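Local structure of SusD homolog (Bacteroides thetaiotaomicron VPI-5482, 3FDH) at residues G104-R109 / L172-L177; M111-A116 / D166-N171. The protein probably binds carbohydrate at the cell surface as a SusD/RagB-family outer-membrane lipoprotein, helping to capture glycans for import. All blocks are in the same frame, centred on the assembly; numbering follows the deposited sequence.

Contact 1 of 2, residues G104-R109 / L172-L177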
ATOM      1  N   GLY A 104     -15.897  25.150 -14.063  1.00 32.08           N
ATOM      2  CA  GLY A 104     -14.931  26.143 -13.593  1.00 32.14           C
ATOM      3  C   GLY A 104     -14.102  25.691 -12.413  1.00 32.27           C
ATOM      4  O   GLY A 104     -13.200  26.394 -11.960  1.00 33.10           O
ATOM      5  N   ASN A 105     -14.444  24.524 -11.890  1.00 30.84           N
ATOM      6  CA  ASN A 105     -13.695  23.956 -10.770  1.00 30.53           C
ATOM      7  C   ASN A 105     -12.713  22.932 -11.304  1.00 29.55           C
ATOM      8  O   ASN A 105     -12.856  21.733 -11.126  1.00 30.12           O
ATOM      9  CB  ASN A 105     -14.639  23.399  -9.713  1.00 29.76           C
ATOM     10  CG  ASN A 105     -15.371  24.487  -9.013  1.00 28.31           C
ATOM     11  OD1 ASN A 105     -14.775  25.258  -8.273  1.00 29.34           O
ATOM     12  ND2 ASN A 105     -16.663  24.569  -9.234  1.00 29.81           N
ATOM     13  N   ASP A 106     -11.705  23.464 -11.973  1.00 29.17           N
ATOM     14  CA  ASP A 106     -10.697  22.646 -12.675  1.00 30.12           C
ATOM     15  C   ASP A 106      -9.714  21.994 -11.748  1.00 29.24           C
ATOM     16  O   ASP A 106      -9.277  20.865 -11.998  1.00 30.08           O
ATOM     17  CB  ASP A 106      -9.949  23.488 -13.730  1.00 31.52           C
ATOM     18  CG  ASP A 106     -10.855  23.931 -14.857  1.00 33.94           C
ATOM     19  OD1 ASP A 106     -11.621  23.090 -15.370  1.00 32.96           O
ATOM     20  OD2 ASP A 106     -10.789  25.116 -15.242  1.00 34.58           O
ATOM     21  N   VAL A 107      -9.406  22.682 -10.655  1.00 29.03           N
ATOM     22  CA  VAL A 107      -8.468  22.153  -9.666  1.00 29.54           C
ATOM     23  C   VAL A 107      -9.100  20.961  -8.930  1.00 29.15           C
ATOM     24  O   VAL A 107      -8.489  19.918  -8.780  1.00 29.33           O
ATOM     25  CB  VAL A 107      -7.928  23.233  -8.711  1.00 29.37           C
ATOM     26  CG1 VAL A 107      -7.260  22.569  -7.497  1.00 31.45           C
ATOM     27  CG2 VAL A 107      -6.917  24.129  -9.481  1.00 27.96           C
ATOM     28  N   THR A 108     -10.359  21.120  -8.555  1.00 29.87           N
ATOM     29  CA  THR A 108     -11.126  20.058  -7.904  1.00 29.48           C
ATOM     30  C   THR A 108     -11.230  18.891  -8.868  1.00 29.92           C
ATOM     31  O   THR A 108     -11.143  17.729  -8.495  1.00 29.43           O
ATOM     32  CB  THR A 108     -12.547  20.553  -7.510  1.00 29.97           C
ATOM     33  OG1 THR A 108     -12.431  21.504  -6.448  1.00 27.11           O
ATOM     34  CG2 THR A 108     -13.399  19.414  -7.038  1.00 28.02           C
ATOM     35  N   ARG A 109     -11.335  19.246 -10.137  1.00 29.63           N
ATOM     36  CA  ARG A 109     -11.483  18.253 -11.195  1.00 29.29           C
ATOM     37  C   ARG A 109     -10.226  17.401 -11.284  1.00 29.26           C
ATOM     38  O   ARG A 109     -10.275  16.180 -11.440  1.00 27.49           O
ATOM     39  CB  ARG A 109     -11.767  18.922 -12.543  1.00 30.12           C
ATOM     40  CG  ARG A 109     -12.204  17.949 -13.604  1.00 31.59           C
ATOM     41  CD  ARG A 109     -12.417  18.619 -14.938  1.00 35.53           C
ATOM     42  NE  ARG A 109     -13.362  17.846 -15.737  1.00 39.17           N
ATOM     43  CZ  ARG A 109     -13.626  18.061 -17.019  1.00 39.56           C
ATOM     44  NH1 ARG A 109     -13.009  19.016 -17.679  1.00 38.74           N
ATOM     45  NH2 ARG A 109     -14.519  17.316 -17.642  1.00 42.24           N
ATOM     46  N   LEU A 172      -4.760  20.680 -12.646  1.00 31.88           N
ATOM     47  CA  LEU A 172      -4.302  21.092 -11.312  1.00 31.07           C
ATOM     48  C   LEU A 172      -3.574  22.412 -11.377  1.00 31.78           C
ATOM     49  O   LEU A 172      -3.344  23.056 -10.352  1.00 31.92           O
ATOM     50  CB  LEU A 172      -3.390  20.047 -10.669  1.00 30.27           C
ATOM     51  CG  LEU A 172      -4.006  18.761 -10.092  1.00 29.73           C
ATOM     52  CD1 LEU A 172      -2.924  17.684  -9.805  1.00 27.96           C
ATOM     53  CD2 LEU A 172      -4.863  19.063  -8.812  1.00 27.35           C
ATOM     54  N   GLN A 173      -3.251  22.827 -12.591  1.00 32.69           N
ATOM     55  CA  GLN A 173      -2.501  24.067 -12.789  1.00 32.47           C
ATOM     56  C   GLN A 173      -3.399  25.210 -13.126  1.00 32.72           C
ATOM     57  O   GLN A 173      -2.933  26.298 -13.414  1.00 34.07           O
ATOM     58  CB  GLN A 173      -1.444  23.904 -13.864  1.00 32.83           C
ATOM     59  CG  GLN A 173      -0.418  22.838 -13.493  1.00 36.27           C
ATOM     60  CD  GLN A 173       0.662  22.660 -14.521  1.00 37.39           C
ATOM     61  OE1 GLN A 173       1.531  23.511 -14.673  1.00 44.01           O
ATOM     62  NE2 GLN A 173       0.639  21.529 -15.208  1.00 34.69           N
ATOM     63  N   LYS A 174      -4.692  24.949 -13.065  1.00 32.91           N
ATOM     64  CA  LYS A 174      -5.704  25.978 -13.355  1.00 32.73           C
ATOM     65  C   LYS A 174      -6.308  26.521 -12.085  1.00 32.98           C
ATOM     66  O   LYS A 174      -5.604  26.735 -11.108  1.00 33.82           O
ATOM     67  CB  LYS A 174      -6.793  25.423 -14.262  1.00 32.68           C
ATOM     68  CG  LYS A 174      -6.221  24.821 -15.557  1.00 32.11           C
ATOM     69  CD  LYS A 174      -7.295  24.240 -16.430  1.00 33.31           C
ATOM     70  CE  LYS A 174      -6.706  23.531 -17.636  1.00 37.52           C
ATOM     71  NZ  LYS A 174      -7.659  22.607 -18.314  1.00 38.56           N
ATOM     72  N   GLU A 175      -7.621  26.701 -12.096  1.00 33.75           N
ATOM     73  CA  GLU A 175      -8.340  27.238 -10.931  1.00 33.78           C
ATOM     74  C   GLU A 175      -9.645  26.564 -10.570  1.00 33.23           C
ATOM     75  O   GLU A 175     -10.210  25.767 -11.303  1.00 32.57           O
ATOM     76  CB  GLU A 175      -8.733  28.671 -11.191  1.00 35.64           C
ATOM     77  CG  GLU A 175      -7.697  29.480 -11.903  1.00 44.02           C
ATOM     78  CD  GLU A 175      -6.839  30.301 -10.986  1.00 50.66           C
ATOM     79  OE1 GLU A 175      -6.200  29.721 -10.073  1.00 53.91           O
ATOM     80  OE2 GLU A 175      -6.806  31.543 -11.216  1.00 54.92           O
ATOM     81  N   ASP A 176     -10.112  26.980  -9.402  1.00 33.38           N
ATOM     82  CA  ASP A 176     -11.414  26.616  -8.858  1.00 33.83           C
ATOM     83  C   ASP A 176     -12.259  27.856  -8.638  1.00 33.41           C
ATOM     84  O   ASP A 176     -11.753  28.949  -8.404  1.00 34.82           O
ATOM     85  CB  ASP A 176     -11.298  25.914  -7.502  1.00 34.95           C
ATOM     86  CG  ASP A 176     -11.200  24.411  -7.607  1.00 30.63           C
ATOM     87  OD1 ASP A 176     -11.264  23.833  -8.709  1.00 29.70           O
ATOM     88  OD2 ASP A 176     -11.090  23.798  -6.549  1.00 31.00           O
ATOM     89  N   LEU A 177     -13.567  27.673  -8.717  1.00 32.16           N
ATOM     90  CA  LEU A 177     -14.497  28.749  -8.415  1.00 31.89           C
ATOM     91  C   LEU A 177     -14.881  28.629  -6.945  1.00 31.96           C
ATOM     92  O   LEU A 177     -14.933  29.611  -6.198  1.00 33.80           O
ATOM     93  CB  LEU A 177     -15.753  28.686  -9.282  1.00 32.26           C
ATOM     94  CG  LEU A 177     -15.608  29.068 -10.748  1.00 33.08           C
ATOM     95  CD1 LEU A 177     -16.956  28.980 -11.423  1.00 33.21           C
ATOM     96  CD2 LEU A 177     -15.046  30.467 -10.867  1.00 32.83           C
TER
HETATM   97  O   HOH W   1      -9.770  27.299 -14.290  1.00 39.94           O
HETATM   98  O   HOH W   2     -10.146  24.192 -18.519  1.00 60.06           O
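Asp176 sets its carboxylate against the first turn of helix 106-127, gripping Thr108 with both oxygens. Thr108 OG1 donates its hydroxyl to Asp176 OD2 at 2.7 Å, and OD1 accepts from Thr108 N at 2.9 Å in a nearly straight bond (164°). Both donors arrive on the syn side of the carboxylate, the hydroxyl well out of its plane and the amide close to it. An alanine here would probably leave Thr108 OG1 and its backbone N without these acceptors and open a gap beside Val107 CB. The neighbouring carbonyl adds to the grip: Glu175 O accepts from Asp106 N at 2.8 Å, in the carbonyl plane, and from Val107 N at 3.3 Å, from above that plane. On the loop side, Asn105 OD1 receives Leu177 N at 2.7 Å, the donor lying above the amide plane; the same oxygen also accepts from Ala178 N, while Asn105 ND2 is tied back to Asp102 O. The CB of Val107 points toward the loop. Its CG2, anti to the carbonyl carbon, packs on Lys174 O, and its CG1 approaches Leu172 CD2. Asp106 CB lies 3.7 Å from Lys174 CB, and one water joins Asp106 OD2 to Glu175 N. Lys174 NZ turns to Asn171 OD1, reaching Asp106 OD2 through a second water whose bond to the carboxylate is weak. Leu172 also rests on Trp194 of helix 191-208. The negative carboxylate of Asp176, set against the amides of the first turn, would probably interact well with the helix dipole. Here the loop following helix 154-171 supplies, from a distant part of the chain, acceptors for the N-terminal amides of helix 106-127, within the largely helical SusD-like fold.

Contact 2 of 2, residues M111-A116 / D166-N171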
HETATM    1  N   MSE A 111      -8.023  16.982  -8.911  1.00 27.76           N
HETATM    2  CA  MSE A 111      -7.864  16.144  -7.716  1.00 28.36           C
HETATM    3  C   MSE A 111      -8.652  14.841  -7.911  1.00 28.70           C
HETATM    4  O   MSE A 111      -8.192  13.739  -7.547  1.00 30.33           O
HETATM    5  CB  MSE A 111      -8.352  16.871  -6.462  1.00 29.70           C
HETATM    6  CG  MSE A 111      -7.611  18.157  -6.169  1.00 30.67           C
HETATM    7 SE   MSE A 111      -8.401  19.160  -4.720  0.75 23.61          SE
HETATM    8  CE  MSE A 111      -7.189  20.660  -4.694  1.00 29.52           C
ATOM      9  N   ALA A 112      -9.853  14.992  -8.440  1.00 27.15           N
ATOM     10  CA  ALA A 112     -10.752  13.862  -8.718  1.00 27.26           C
ATOM     11  C   ALA A 112     -10.151  12.931  -9.760  1.00 27.59           C
ATOM     12  O   ALA A 112     -10.324  11.716  -9.688  1.00 27.85           O
ATOM     13  CB  ALA A 112     -12.142  14.349  -9.168  1.00 25.94           C
ATOM     14  N   GLU A 113      -9.415  13.506 -10.702  1.00 27.05           N
ATOM     15  CA  GLU A 113      -8.785  12.726 -11.783  1.00 27.14           C
ATOM     16  C   GLU A 113      -7.674  11.869 -11.198  1.00 28.30           C
ATOM     17  O   GLU A 113      -7.501  10.701 -11.556  1.00 28.38           O
ATOM     18  CB  GLU A 113      -8.276  13.639 -12.909  1.00 28.32           C
ATOM     19  CG  GLU A 113      -9.432  14.087 -13.803  1.00 28.11           C
ATOM     20  CD  GLU A 113      -9.147  15.292 -14.701  1.00 31.50           C
ATOM     21  OE1 GLU A 113      -8.234  16.077 -14.393  1.00 28.92           O
ATOM     22  OE2 GLU A 113      -9.896  15.477 -15.696  1.00 30.63           O
ATOM     23  N   VAL A 114      -6.982  12.437 -10.231  1.00 27.32           N
ATOM     24  CA  VAL A 114      -5.940  11.704  -9.513  1.00 28.41           C
ATOM     25  C   VAL A 114      -6.582  10.547  -8.702  1.00 29.59           C
ATOM     26  O   VAL A 114      -6.084   9.421  -8.658  1.00 28.93           O
ATOM     27  CB  VAL A 114      -5.107  12.638  -8.587  1.00 26.81           C
ATOM     28  CG1 VAL A 114      -4.155  11.798  -7.644  1.00 26.43           C
ATOM     29  CG2 VAL A 114      -4.308  13.647  -9.424  1.00 28.33           C
HETATM   30  N   MSE A 115      -7.719  10.812  -8.081  1.00 28.81           N
HETATM   31  CA  MSE A 115      -8.344   9.747  -7.288  1.00 28.65           C
HETATM   32  C   MSE A 115      -8.900   8.688  -8.205  1.00 29.74           C
HETATM   33  O   MSE A 115      -8.971   7.517  -7.837  1.00 31.34           O
HETATM   34  CB  MSE A 115      -9.460  10.257  -6.379  1.00 28.03           C
HETATM   35  CG  MSE A 115      -9.022  11.203  -5.282  1.00 27.01           C
HETATM   36 SE   MSE A 115      -8.171  10.166  -3.921  0.75 26.25          SE
HETATM   37  CE  MSE A 115      -6.330  10.404  -4.314  1.00 27.45           C
ATOM     38  N   ALA A 116      -9.288   9.102  -9.404  1.00 29.33           N
ATOM     39  CA  ALA A 116      -9.869   8.143 -10.376  1.00 28.52           C
ATOM     40  C   ALA A 116      -8.741   7.191 -10.799  1.00 29.26           C
ATOM     41  O   ALA A 116      -8.913   5.982 -10.890  1.00 29.83           O
ATOM     42  CB  ALA A 116     -10.459   8.854 -11.579  1.00 28.92           C
ATOM     43  N   ASP A 166      -2.488  12.533 -16.640  1.00 31.65           N
ATOM     44  CA  ASP A 166      -2.098  13.613 -17.555  1.00 31.63           C
ATOM     45  C   ASP A 166      -3.142  14.709 -17.503  1.00 30.50           C
ATOM     46  O   ASP A 166      -2.823  15.900 -17.490  1.00 30.38           O
ATOM     47  CB  ASP A 166      -1.888  13.100 -18.967  1.00 32.07           C
ATOM     48  CG  ASP A 166      -0.617  12.295 -19.110  1.00 31.76           C
ATOM     49  OD1 ASP A 166       0.319  12.461 -18.288  1.00 36.89           O
ATOM     50  OD2 ASP A 166      -0.568  11.501 -20.067  1.00 35.23           O
ATOM     51  N   ASP A 167      -4.401  14.300 -17.438  1.00 31.11           N
ATOM     52  CA  ASP A 167      -5.513  15.268 -17.370  1.00 30.77           C
ATOM     53  C   ASP A 167      -5.349  16.071 -16.103  1.00 31.07           C
ATOM     54  O   ASP A 167      -5.458  17.287 -16.079  1.00 30.28           O
ATOM     55  CB  ASP A 167      -6.865  14.574 -17.308  1.00 31.09           C
ATOM     56  CG  ASP A 167      -7.275  13.936 -18.622  1.00 32.78           C
ATOM     57  OD1 ASP A 167      -6.633  14.207 -19.653  1.00 32.09           O
ATOM     58  OD2 ASP A 167      -8.255  13.155 -18.617  1.00 35.93           O
ATOM     59  N   ALA A 168      -5.118  15.330 -15.033  1.00 30.32           N
ATOM     60  CA  ALA A 168      -4.898  15.926 -13.716  1.00 30.35           C
ATOM     61  C   ALA A 168      -3.768  16.959 -13.709  1.00 30.79           C
ATOM     62  O   ALA A 168      -3.887  18.056 -13.139  1.00 31.20           O
ATOM     63  CB  ALA A 168      -4.597  14.834 -12.676  1.00 29.80           C
ATOM     64  N   ILE A 169      -2.654  16.581 -14.306  1.00 31.75           N
ATOM     65  CA  ILE A 169      -1.461  17.445 -14.331  1.00 31.49           C
ATOM     66  C   ILE A 169      -1.783  18.788 -14.955  1.00 32.07           C
ATOM     67  O   ILE A 169      -1.321  19.830 -14.501  1.00 33.04           O
ATOM     68  CB  ILE A 169      -0.264  16.754 -15.035  1.00 32.25           C
ATOM     69  CG1 ILE A 169       0.266  15.616 -14.134  1.00 30.50           C
ATOM     70  CG2 ILE A 169       0.842  17.775 -15.376  1.00 30.65           C
ATOM     71  CD1 ILE A 169       1.196  14.644 -14.832  1.00 28.89           C
ATOM     72  N   ALA A 170      -2.671  18.757 -15.937  1.00 32.38           N
ATOM     73  CA  ALA A 170      -3.065  19.962 -16.645  1.00 31.73           C
ATOM     74  C   ALA A 170      -4.066  20.770 -15.821  1.00 32.44           C
ATOM     75  O   ALA A 170      -3.926  21.979 -15.619  1.00 31.58           O
ATOM     76  CB  ALA A 170      -3.657  19.610 -18.002  1.00 31.11           C
ATOM     77  N   ASN A 171      -5.073  20.075 -15.327  1.00 32.74           N
ATOM     78  CA  ASN A 171      -6.151  20.737 -14.607  1.00 33.09           C
ATOM     79  C   ASN A 171      -5.708  21.337 -13.278  1.00 32.34           C
ATOM     80  O   ASN A 171      -6.195  22.376 -12.855  1.00 32.55           O
ATOM     81  CB  ASN A 171      -7.354  19.797 -14.411  1.00 34.07           C
ATOM     82  CG  ASN A 171      -8.180  19.674 -15.645  1.00 33.69           C
ATOM     83  OD1 ASN A 171      -8.354  20.662 -16.367  1.00 30.92           O
ATOM     84  ND2 ASN A 171      -8.714  18.480 -15.907  1.00 30.66           N
TER
HETATM   85  O   HOH W   3     -10.433  13.231 -16.896  1.00 31.68           O
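Helices 106-127 and 154-171 run nearly antiparallel here, their local axes 8.1 Å apart at closest approach and 161° between their directions, with Glu113 and Ala168 nearest in register. This is a close helix-helix pair in the helical body of this SusD-like protein, whose family is placed in the TPR clan. The small Ala168 side chain probably helps the helices come this close: its CB meets Val114 CG2 at 3.5 Å, a snug fit for two methyl carbons, and also lies against Glu113 CB. Val114 continues onto Phe197 of helix 191-208, while Glu113 touches Ile93 of helix 76-95. Beyond CG the Glu113 chain is extended, carrying its carboxylate across to Asp167 and Asn171. Asp167 CB packs 3.5 Å from Glu113 CD. The two acidic groups come near each other, with OE2 of Glu113 and OD2 of Asp167 4.1 Å apart; a water donating to both oxygens probably eases their repulsion. With its OD1 engaged by Lys174, Asn171 turns ND2 to Glu113 OE1 in a nearly straight hydrogen bond (170°) of 2.9 Å, entering on the syn lone pair with the acceptor in the amide plane.

How the contacts relate
Following the chain from the N terminus, residues 104-109 lead into helix 106-127, and residues 111-116 come just after on the same helix. The chain then passes through short strands to helix 154-171, whose last turns, 166-171, return to 111-116 and close the inner loop, contact 2. Residues 172-177 follow directly and meet 104-109, closing the outer loop, so contact 2 is nested inside contact 1. Their centres lie about 10 Å apart and they touch, Asp106 O packing on Asn171 CB at 3.3 Å. Together they tie the first half of helix 106-127 to both the end of helix 154-171 and the loop leaving it.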